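Local coordinates for acetyl xylan esterase (PDB 5BN1) that removes acetyl side groups from the xylose units of xylan and xylo-oligosaccharides as a serine esterase of the GDSL/SGNH family, at the interface of chains A and B. Coordinates in Å, arbitrary orientation; residue numbers count along the deposited sequence, not the author numbering. Chains: chain A/B, Acetyl xylan esterase.

The interface of chains A and B. Residues chain A 197-198, 201-202, 205; chain B 43-44, 47.
The methyl of B:Ala47 packs against A:Met201 and A:Ile202 at once: CB of B:Ala47 lies 3.7 Å from CG1 of A:Ile202 and 4.0 Å from CB of A:Met201. As a whole residue B:Ala47 loses 57 Å² to the partner, the most in this patch, and these CB contacts place it at the apolar centre of a helix-to-helix contact between A 197-211 and B 37-48. A:Met201 bends at chi2 (-70°), which carries its sulfur past the backbone of B:Gly43 and over the side chain of B:Leu44, where SD stands 3.8 Å from CD2. The two side chains cross obliquely, and the thioether touches one branch and CG of the leucine rather than running along its length. Toward the start of the A helix, with no side chain on B:Gly43 in the way, the backbones can come close, consistent with its CA lying 3.9 Å from CA of A:Ala198; A:Val197 grazes the same glycine with CG1. A two-fold axis relates the chains, giving each contact a twin with A and B swapped, and the patch contributes to the octamer, a donut of two staggered tetrameric rings. The centre of this patch is about 15 Å from A:Ser15, the nucleophile of the GDS motif, so these side chains do not line the nucleophile directly. At the polar rim A:Arg205 reaches out with CG anti to the backbone N (chi1 177°) and the chain extended as far as NE. A water in the plane of its guanidinium, at the edge, accepts a fairly straight hydrogen bond from NH1 (2.9 Å, 155° at the hydrogen) and links across to the backbone carbonyl O of B:Ala47, 2.7 Å from the water oxygen.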
loop_
_atom_site.group_PDB
_atom_site.type_symbol
_atom_site.label_atom_id
_atom_site.label_comp_id
_atom_site.label_asym_id
_atom_site.label_seq_id
_atom_site.Cartn_x
_atom_site.Cartn_y
_atom_site.Cartn_z
ATOM N N VAL A 197 -13.918 11.234 -21.029
ATOM C CA VAL A 197 -15.332 10.885 -20.982
ATOM C C VAL A 197 -16.013 11.315 -22.252
ATOM O O VAL A 197 -16.930 10.663 -22.794
ATOM C CB VAL A 197 -16.039 11.555 -19.762
ATOM C CG1 VAL A 197 -17.569 11.449 -19.844
ATOM C CG2 VAL A 197 -15.427 11.027 -18.469
ATOM N N ALA A 198 -15.749 12.504 -22.772
ATOM C CA ALA A 198 -16.361 13.003 -23.979
ATOM C C ALA A 198 -16.102 12.056 -25.166
ATOM O O ALA A 198 -17.041 11.812 -25.936
ATOM C CB ALA A 198 -15.848 14.381 -24.347
ATOM N N MET A 201 -18.239 9.158 -24.792
ATOM C CA MET A 201 -19.580 9.540 -25.153
ATOM C C MET A 201 -19.766 9.538 -26.648
ATOM O O MET A 201 -20.813 9.137 -27.152
ATOM C CB MET A 201 -20.006 10.921 -24.606
ATOM C CG MET A 201 -20.255 10.806 -23.133
ATOM S SD MET A 201 -21.770 9.838 -22.694
ATOM C CE MET A 201 -21.478 10.208 -20.943
ATOM N N ILE A 202 -18.800 10.052 -27.375
ATOM C CA ILE A 202 -18.809 9.998 -28.899
ATOM C C ILE A 202 -19.009 8.553 -29.324
ATOM O O ILE A 202 -19.854 8.266 -30.204
ATOM C CB ILE A 202 -17.554 10.648 -29.456
ATOM C CG1 ILE A 202 -17.537 12.148 -29.255
ATOM C CG2 ILE A 202 -17.394 10.289 -30.964
ATOM C CD1 ILE A 202 -16.155 12.761 -29.447
ATOM N N ARG A 205 -22.528 7.193 -28.356
ATOM C CA ARG A 205 -23.527 7.783 -29.196
ATOM C C ARG A 205 -23.503 7.116 -30.606
ATOM O O ARG A 205 -24.571 6.791 -31.128
ATOM C CB ARG A 205 -23.228 9.268 -29.332
ATOM C CG ARG A 205 -24.172 9.961 -30.251
ATOM C CD ARG A 205 -23.842 11.432 -30.423
ATOM N NE ARG A 205 -24.870 12.138 -31.179
ATOM C CZ ARG A 205 -24.628 13.131 -32.017
ATOM N NH1 ARG A 205 -23.439 13.613 -32.167
ATOM N NH2 ARG A 205 -25.648 13.714 -32.681
ATOM N N GLY B 43 -19.564 15.558 -20.765
ATOM C CA GLY B 43 -19.197 14.710 -21.897
ATOM C C GLY B 43 -20.178 14.709 -23.008
ATOM O O GLY B 43 -19.840 14.715 -24.228
ATOM N N LEU B 44 -21.461 14.634 -22.672
ATOM C CA LEU B 44 -22.533 14.685 -23.673
ATOM C C LEU B 44 -22.568 15.995 -24.388
ATOM O O LEU B 44 -22.750 16.053 -25.623
ATOM C CB LEU B 44 -23.878 14.355 -23.067
ATOM C CG LEU B 44 -24.107 12.861 -22.719
ATOM C CD1 LEU B 44 -25.173 12.672 -21.681
ATOM C CD2 LEU B 44 -24.493 12.137 -24.036
ATOM N N ALA B 47 -19.554 15.952 -26.766
ATOM C CA ALA B 47 -19.783 15.029 -27.890
ATOM C C ALA B 47 -20.752 15.571 -28.917
ATOM O O ALA B 47 -20.550 15.398 -30.135
ATOM C CB ALA B 47 -20.286 13.740 -27.376
HETATM O O HOH W 1 -20.744 12.893 -31.217
#